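Local coordinates for putative agmatinase (Clostridium difficile, PDB 3LHL), which probably hydrolyses agmatine to putrescine and urea, as a manganese-dependent member of the arginase family, at residues T70-V73 with L74-Y78; A107-E110 with K111-I115; R143-I147 with V148-K152; S160-K163 with E164-K167. All blocks are in the same frame, centred on the assembly; numbering follows the deposited sequence.

Contact 1: T70-V73 with L74-Y78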
# COMPACT_ATOMS: atom_id res chain seq x y z
N THR A 70 -14.61 13.02 5.54
CA THR A 70 -13.44 12.51 4.84
C THR A 70 -12.31 13.53 4.99
O THR A 70 -11.21 13.20 5.40
CB THR A 70 -13.75 12.29 3.34
OG1 THR A 70 -14.68 11.21 3.21
CG2 THR A 70 -12.48 11.95 2.57
N GLU A 71 -12.62 14.78 4.65
CA GLU A 71 -11.66 15.88 4.74
C GLU A 71 -10.94 15.86 6.09
O GLU A 71 -9.72 16.00 6.15
CB GLU A 71 -12.41 17.21 4.55
CG GLU A 71 -11.59 18.48 4.73
CD GLU A 71 -12.45 19.74 4.65
OE1 GLU A 71 -13.42 19.86 5.44
OE2 GLU A 71 -12.16 20.61 3.80
N GLN A 72 -11.70 15.69 7.16
CA GLN A 72 -11.13 15.66 8.51
C GLN A 72 -10.23 14.45 8.74
O GLN A 72 -9.18 14.57 9.39
CB GLN A 72 -12.25 15.67 9.54
CG GLN A 72 -11.77 15.81 10.98
CD GLN A 72 -10.87 17.02 11.17
OE1 GLN A 72 -11.16 18.12 10.69
NE2 GLN A 72 -9.76 16.82 11.88
N VAL A 73 -10.64 13.30 8.23
CA VAL A 73 -9.87 12.07 8.38
C VAL A 73 -8.52 12.17 7.67
O VAL A 73 -7.50 11.75 8.21
CB VAL A 73 -10.63 10.84 7.81
CG1 VAL A 73 -9.76 9.59 7.89
CG2 VAL A 73 -11.93 10.63 8.58
N LEU A 74 -8.53 12.72 6.46
CA LEU A 74 -7.29 12.86 5.71
C LEU A 74 -6.27 13.71 6.45
O LEU A 74 -5.08 13.37 6.49
CB LEU A 74 -7.57 13.46 4.33
CG LEU A 74 -8.51 12.63 3.45
CD1 LEU A 74 -8.53 13.22 2.04
CD2 LEU A 74 -8.04 11.17 3.40
N LYS A 75 -6.72 14.82 7.04
CA LYS A 75 -5.83 15.70 7.79
C LYS A 75 -5.21 14.97 8.97
O LYS A 75 -4.04 15.16 9.29
CB LYS A 75 -6.58 16.94 8.28
CG LYS A 75 -7.00 17.87 7.16
CD LYS A 75 -7.79 19.07 7.68
CE LYS A 75 -8.20 19.99 6.53
NZ LYS A 75 -9.06 21.11 7.01
N GLU A 76 -6.00 14.12 9.62
CA GLU A 76 -5.53 13.35 10.77
C GLU A 76 -4.48 12.33 10.34
O GLU A 76 -3.48 12.13 11.04
CB GLU A 76 -6.72 12.67 11.45
CG GLU A 76 -7.77 13.66 11.92
CD GLU A 76 -9.08 13.02 12.34
OE1 GLU A 76 -9.53 12.08 11.65
OE2 GLU A 76 -9.66 13.48 13.34
N ILE A 77 -4.69 11.68 9.20
CA ILE A 77 -3.72 10.70 8.72
C ILE A 77 -2.44 11.45 8.41
O ILE A 77 -1.34 11.00 8.75
CB ILE A 77 -4.21 10.00 7.43
CG1 ILE A 77 -5.44 9.14 7.73
CG2 ILE A 77 -3.09 9.14 6.85
CD1 ILE A 77 -6.15 8.62 6.48
N TYR A 78 -2.58 12.59 7.76
CA TYR A 78 -1.44 13.43 7.40
C TYR A 78 -0.61 13.74 8.64
O TYR A 78 0.61 13.59 8.64
CB TYR A 78 -1.91 14.74 6.78
CG TYR A 78 -0.76 15.62 6.35
CD1 TYR A 78 -0.08 15.38 5.16
CD2 TYR A 78 -0.33 16.68 7.15
CE1 TYR A 78 0.99 16.17 4.77
CE2 TYR A 78 0.74 17.48 6.77
CZ TYR A 78 1.40 17.22 5.58
OH TYR A 78 2.47 17.99 5.20
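L74 N donates to T70 O across 2.9 Å, and the bond lies almost in line with the carbonyl, as expected inside a regular alpha-helix. The series goes on with E76 N to Q72 O and I77 N to V73 O. The bond from K75 N to E71 O is weak at 3.3 Å. The side chains meet mainly in i/i+4 pairs. T70 and L74 run side by side and point the same way; T70 CG2 comes to 4.1 Å from L74 CG. The methyl is there because CG2 is anti to the backbone N, with OG1 at chi1 -68°. One turn on, V73 CG1 meets I77 CD1 at 4.0 Å, the two side chains crossing at a slant. E71 and K75 are also aligned, with E71 CG against K75 CE at 4.1 Å. Their charges, E71 OE2 and K75 NZ, stay 4.5 Å apart, beyond a salt bridge. Q72 crosses E76 at about a right angle, its amide plane 85° from the carboxylate. Q72 NE2 is 3.6 Å from E76 OE2. E76 OE2 hydrogen-bonds to S66 OG. The apolar row is covered from outside: V73 touches F17, while L74 and I77 rest on P103 of helix 101-111. This is the first part of helix 70-86, which links strands 57-62 and 90-95 in the parallel alpha/beta fold of the arginase family.

Contact 2: A107-E110 with K111-I115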
# COMPACT_ATOMS: atom_id res chain seq x y z
N ALA A 107 2.65 13.61 3.36
CA ALA A 107 3.53 13.80 4.50
C ALA A 107 4.95 13.34 4.17
O ALA A 107 5.93 13.94 4.60
CB ALA A 107 2.99 13.03 5.71
N VAL A 108 5.06 12.26 3.39
CA VAL A 108 6.36 11.74 3.00
C VAL A 108 6.99 12.64 1.94
O VAL A 108 8.17 12.98 2.01
CB VAL A 108 6.25 10.30 2.44
CG1 VAL A 108 7.62 9.80 2.02
CG2 VAL A 108 5.64 9.37 3.49
N HIS A 109 6.18 13.04 0.96
CA HIS A 109 6.66 13.89 -0.13
C HIS A 109 7.16 15.24 0.38
O HIS A 109 8.04 15.85 -0.22
CB HIS A 109 5.54 14.09 -1.16
CG HIS A 109 5.94 14.96 -2.32
ND1 HIS A 109 5.52 16.26 -2.45
CD2 HIS A 109 6.76 14.72 -3.37
CE1 HIS A 109 6.07 16.79 -3.53
NE2 HIS A 109 6.82 15.88 -4.11
N GLU A 110 6.60 15.70 1.49
CA GLU A 110 7.00 16.98 2.09
C GLU A 110 8.50 17.00 2.35
O GLU A 110 9.15 18.03 2.16
CB GLU A 110 6.27 17.21 3.42
CG GLU A 110 4.76 17.33 3.30
CD GLU A 110 4.33 18.51 2.45
OE1 GLU A 110 4.83 18.64 1.32
OE2 GLU A 110 3.48 19.30 2.91
N LYS A 111 9.05 15.88 2.79
CA LYS A 111 10.47 15.79 3.07
C LYS A 111 11.27 15.30 1.86
O LYS A 111 12.34 15.83 1.56
CB LYS A 111 10.72 14.86 4.25
CG LYS A 111 12.20 14.59 4.50
CD LYS A 111 12.41 13.53 5.56
CE LYS A 111 13.89 13.18 5.68
NZ LYS A 111 14.10 12.11 6.68
N TYR A 112 10.75 14.29 1.17
CA TYR A 112 11.41 13.71 0.00
C TYR A 112 10.77 14.21 -1.29
O TYR A 112 10.00 13.49 -1.93
CB TYR A 112 11.33 12.19 0.09
CG TYR A 112 12.04 11.60 1.29
CD1 TYR A 112 13.43 11.49 1.31
CD2 TYR A 112 11.32 11.13 2.39
CE1 TYR A 112 14.09 10.91 2.40
CE2 TYR A 112 11.97 10.55 3.48
CZ TYR A 112 13.36 10.44 3.48
OH TYR A 112 14.01 9.82 4.53
N ASN A 113 11.10 15.43 -1.68
CA ASN A 113 10.55 16.04 -2.88
C ASN A 113 10.78 15.19 -4.13
O ASN A 113 9.91 15.10 -4.99
CB ASN A 113 11.15 17.43 -3.10
CG ASN A 113 10.38 18.24 -4.13
OD1 ASN A 113 10.96 18.91 -4.98
ND2 ASN A 113 9.05 18.20 -4.03
N ASP A 114 11.96 14.58 -4.22
CA ASP A 114 12.29 13.75 -5.37
C ASP A 114 12.03 12.28 -5.05
O ASP A 114 12.96 11.50 -4.89
CB ASP A 114 13.75 13.95 -5.76
CG ASP A 114 14.20 13.00 -6.86
OD1 ASP A 114 13.51 12.96 -7.91
OD2 ASP A 114 15.22 12.31 -6.68
N ILE A 115 10.76 11.91 -4.96
CA ILE A 115 10.42 10.54 -4.62
C ILE A 115 9.68 9.82 -5.73
O ILE A 115 9.00 10.44 -6.55
CB ILE A 115 9.57 10.50 -3.32
CG1 ILE A 115 9.33 9.06 -2.89
CG2 ILE A 115 8.24 11.22 -3.54
CD1 ILE A 115 8.63 8.92 -1.55
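K111 N and Y112 N both donate to V108 O, in the turn that leads out of helix 101-111. The K111 bond is bent, and its donor stands above the carbonyl plane. The Y112 bond is nearly straight at 174° and only 3.0 Å long, with Y112 N in the plane of the V108 carbonyl. K111 CG sits over the centre of one face of the Y112 ring, and K111 NZ donates to Y112 OH. On the V108 side, Y112 CD2 meets V108 CG1 at 3.9 Å. N113 follows, its side chain beside H109 and pointing the same way. H109 CG stands opposite the backbone N (chi1 180°), which sends the ring out beside N113. The amide and imidazole planes are 54° apart, and H109 NE2 is 3.2 Å from N113 ND2. I115 then turns back toward the helix. Its CD1 packs on V108 CG1 at 3.8 Å, the two side chains at about a right angle. Its CG2 touches H109 CD2, also at 3.8 Å, in the plane of the imidazole at its edge. The loop thus joins helix 101-111 to strand 115-120. V108 and I115 face V242 of strand 240-247 and Y198 of strand 196-202, and V108 also touches V85 of helix 70-86.

Contact 3: R143-I147 with V148-K152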
# COMPACT_ATOMS: atom_id res chain seq x y z
N ARG A 143 -4.60 11.78 -8.02
CA ARG A 143 -4.30 12.83 -7.05
C ARG A 143 -2.80 12.91 -6.84
O ARG A 143 -2.23 14.00 -6.79
CB ARG A 143 -4.98 12.54 -5.71
CG ARG A 143 -6.47 12.74 -5.74
CD ARG A 143 -6.81 14.14 -6.24
NE ARG A 143 -7.99 14.07 -7.09
CZ ARG A 143 -8.01 14.43 -8.37
NH1 ARG A 143 -6.92 14.90 -8.96
NH2 ARG A 143 -9.14 14.29 -9.06
N ILE A 144 -2.16 11.75 -6.72
CA ILE A 144 -0.72 11.70 -6.52
C ILE A 144 0.03 12.19 -7.75
O ILE A 144 1.06 12.85 -7.63
CB ILE A 144 -0.26 10.28 -6.14
CG1 ILE A 144 -0.79 9.94 -4.74
CG2 ILE A 144 1.26 10.18 -6.23
CD1 ILE A 144 -0.46 8.53 -4.26
N TRP A 145 -0.48 11.88 -8.93
CA TRP A 145 0.17 12.33 -10.15
C TRP A 145 0.14 13.86 -10.22
O TRP A 145 1.07 14.48 -10.74
CB TRP A 145 -0.53 11.76 -11.39
CG TRP A 145 0.07 12.26 -12.66
CD1 TRP A 145 1.22 11.83 -13.26
CD2 TRP A 145 -0.43 13.34 -13.47
NE1 TRP A 145 1.47 12.58 -14.39
CE2 TRP A 145 0.48 13.51 -14.54
CE3 TRP A 145 -1.55 14.18 -13.38
CZ2 TRP A 145 0.30 14.49 -15.53
CZ3 TRP A 145 -1.73 15.16 -14.36
CH2 TRP A 145 -0.81 15.30 -15.42
N ASP A 146 -0.93 14.46 -9.70
CA ASP A 146 -1.03 15.92 -9.69
C ASP A 146 0.10 16.50 -8.84
O ASP A 146 0.46 17.67 -9.00
CB ASP A 146 -2.37 16.38 -9.10
CG ASP A 146 -3.52 16.22 -10.07
OD1 ASP A 146 -3.28 16.26 -11.30
OD2 ASP A 146 -4.67 16.06 -9.61
N ILE A 147 0.66 15.69 -7.96
CA ILE A 147 1.74 16.15 -7.10
C ILE A 147 3.14 15.91 -7.67
O ILE A 147 3.99 16.80 -7.60
CB ILE A 147 1.66 15.50 -5.70
CG1 ILE A 147 0.34 15.87 -5.03
CG2 ILE A 147 2.83 15.96 -4.84
CD1 ILE A 147 0.13 15.18 -3.69
N VAL A 148 3.38 14.73 -8.23
CA VAL A 148 4.70 14.39 -8.76
C VAL A 148 4.88 14.51 -10.26
O VAL A 148 6.01 14.68 -10.74
CB VAL A 148 5.11 12.95 -8.35
CG1 VAL A 148 5.12 12.83 -6.83
CG2 VAL A 148 4.15 11.94 -8.98
N GLY A 149 3.79 14.41 -11.02
CA GLY A 149 3.91 14.52 -12.46
C GLY A 149 4.42 13.24 -13.10
O GLY A 149 4.50 12.19 -12.45
N ASP A 150 4.78 13.33 -14.38
CA ASP A 150 5.25 12.17 -15.14
C ASP A 150 6.59 11.58 -14.71
O ASP A 150 7.40 12.23 -14.04
CB ASP A 150 5.34 12.52 -16.63
CG ASP A 150 4.05 13.11 -17.18
OD1 ASP A 150 2.96 12.75 -16.70
OD2 ASP A 150 4.14 13.93 -18.12
N ASN A 151 6.81 10.33 -15.12
CA ASN A 151 8.04 9.61 -14.85
C ASN A 151 8.37 9.41 -13.38
O ASN A 151 9.53 9.35 -13.00
CB ASN A 151 9.20 10.33 -15.55
CG ASN A 151 8.96 10.48 -17.04
OD1 ASN A 151 9.16 11.56 -17.61
ND2 ASN A 151 8.53 9.41 -17.69
N LYS A 152 7.34 9.32 -12.54
CA LYS A 152 7.56 9.12 -11.11
C LYS A 152 6.72 7.96 -10.59
O LYS A 152 7.06 7.33 -9.59
CB LYS A 152 7.19 10.39 -10.33
CG LYS A 152 7.76 11.68 -10.89
CD LYS A 152 9.28 11.68 -10.88
CE LYS A 152 9.84 11.59 -9.48
NZ LYS A 152 11.31 11.83 -9.48
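One face of the W145 indole carries G149 CA, and its NE1 edge meets D150. This is the C-terminal end of helix 140-148, in the helix-to-strand turn of the parallel alpha/beta fold, with strand 153-158 next. G149 CA lies 4.0 Å from the centroid of the five-membered ring, a CH-pi contact over the face. W145 NE1 donates to D150 OD1 at 2.8 Å. The oxygen lies close to the ring plane, but the N-H meets it on the anti side, 29° out of the carboxylate plane. Other rings of the chain come against the indole edge-to-face, those of H174 and F168. D150 OD1 has a second hydrogen bond, to H174 ND1; the aspartate thereby bridges the tryptophan and the histidine. G149 is the first residue to leave helical angles. Its phi is positive, at 78°, a conformation in which glycine is at ease. The helix ends with two bonds: V148 N to I144 O at 3.0 Å, and G149 N to W145 O at 2.7 Å. I144 O also accepts from I147 N. The indole reaches the turn because W145 CG is anti to its backbone N (chi1 177°). I144, W145 and V148 touch I153 of the strand, and V148 also packs on F105 of helix 101-111. Across the turn, V148 CG2 stands 3.5 Å from I144 O.

Contact 4: S160-K163 with E164-K167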
# COMPACT_ATOMS: atom_id res chain seq x y z
N SER A 160 -8.00 -3.53 -14.65
CA SER A 160 -9.37 -3.01 -14.68
C SER A 160 -9.40 -1.48 -14.70
O SER A 160 -8.65 -0.84 -13.97
CB SER A 160 -10.16 -3.53 -13.47
OG SER A 160 -11.41 -2.89 -13.35
N GLY A 161 -10.25 -0.91 -15.53
CA GLY A 161 -10.36 0.54 -15.62
C GLY A 161 -11.00 1.02 -16.92
O GLY A 161 -11.20 0.23 -17.84
N THR A 162 -11.32 2.30 -16.99
CA THR A 162 -11.90 2.88 -18.19
C THR A 162 -10.81 2.96 -19.26
O THR A 162 -9.62 2.95 -18.94
CB THR A 162 -12.42 4.31 -17.94
OG1 THR A 162 -11.31 5.16 -17.63
CG2 THR A 162 -13.42 4.32 -16.78
N LYS A 163 -11.20 3.06 -20.52
CA LYS A 163 -10.21 3.16 -21.58
C LYS A 163 -9.35 4.42 -21.41
O LYS A 163 -8.15 4.40 -21.68
CB LYS A 163 -10.89 3.17 -22.96
CG LYS A 163 -9.88 3.19 -24.10
CD LYS A 163 -10.52 3.16 -25.48
CE LYS A 163 -9.44 2.92 -26.55
NZ LYS A 163 -9.94 3.00 -27.95
N GLU A 164 -9.97 5.51 -20.96
CA GLU A 164 -9.26 6.77 -20.76
C GLU A 164 -8.15 6.63 -19.73
O GLU A 164 -7.04 7.12 -19.94
CB GLU A 164 -10.24 7.86 -20.31
CG GLU A 164 -11.44 8.05 -21.23
CD GLU A 164 -11.16 8.97 -22.41
OE1 GLU A 164 -10.16 8.74 -23.13
OE2 GLU A 164 -11.95 9.92 -22.61
N GLU A 165 -8.45 5.96 -18.61
CA GLU A 165 -7.45 5.76 -17.56
C GLU A 165 -6.23 5.05 -18.11
O GLU A 165 -5.10 5.41 -17.78
CB GLU A 165 -8.04 4.95 -16.41
CG GLU A 165 -9.07 5.69 -15.57
CD GLU A 165 -9.65 4.82 -14.48
OE1 GLU A 165 -10.23 3.76 -14.81
OE2 GLU A 165 -9.52 5.18 -13.29
N PHE A 166 -6.44 4.05 -18.96
CA PHE A 166 -5.33 3.31 -19.55
C PHE A 166 -4.56 4.17 -20.55
O PHE A 166 -3.33 4.14 -20.58
CB PHE A 166 -5.85 2.03 -20.20
CG PHE A 166 -6.15 0.93 -19.21
CD1 PHE A 166 -5.12 0.21 -18.61
CD2 PHE A 166 -7.46 0.64 -18.85
CE1 PHE A 166 -5.39 -0.78 -17.67
CE2 PHE A 166 -7.74 -0.36 -17.91
CZ PHE A 166 -6.70 -1.06 -17.32
N LYS A 167 -5.28 4.94 -21.37
CA LYS A 167 -4.65 5.82 -22.35
C LYS A 167 -3.74 6.81 -21.63
O LYS A 167 -2.62 7.07 -22.05
CB LYS A 167 -5.70 6.62 -23.14
CG LYS A 167 -6.42 5.86 -24.23
CD LYS A 167 -7.45 6.76 -24.91
CE LYS A 167 -8.19 6.03 -26.02
NZ LYS A 167 -9.33 6.83 -26.56
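E165 OE1 accepts from T162 N at 2.8 Å, through its anti lone pair, and is also held by R127 NH2 in a salt bridge. The return bond runs from E165 N to T162 OG1, 3.1 Å long and nearly straight at 161°. The two bonds together make a capping box at the start of helix 163-170, with T162 as N-cap. T162 OG1 faces the helix because chi1 is 65°, which sets it between the backbone N and the carbonyl carbon. The two side chains cross at about a right angle. The F166 ring lies against the loop before the helix. Its CE2 comes to 3.5 Å from G161 N, and the G161 backbone lies at the ring edge. K163 and K167 lie obliquely to each other, one turn apart. K163 CE is 3.4 Å from K167 CE, which is tight for carbons. The like charges K163 NZ and K167 NZ lie 4.1 Å apart. K167 N bonds to K163 O in the regular helical way. The loop follows strand 153-158. S160 touches H123, a manganese ligand, and F166 packs on M177 and I179 of strand 176-179, at the outer edge of the sheet.

Contacts 1, 2 and 3 lie on successive helices of one parallel alpha/beta domain. Contacts 1 and 2 touch at Y78 and E110: Y78 OH and E110 OE2 are 2.8 Å apart. Contacts 2 and 3, with centres 12 Å apart, are joined by the salt bridge of D114 OD1 and K152 NZ at 2.9 Å. H109 also packs on I147. Contact 4 stands apart, its nearest atoms about 10 Å from contact 3. It is the closest of the four to the metal site: the side chain of S160 is about 8 Å from a manganese ion, against about 10 Å for I144 and 13 Å for L74. Contact 2 lies away from that site.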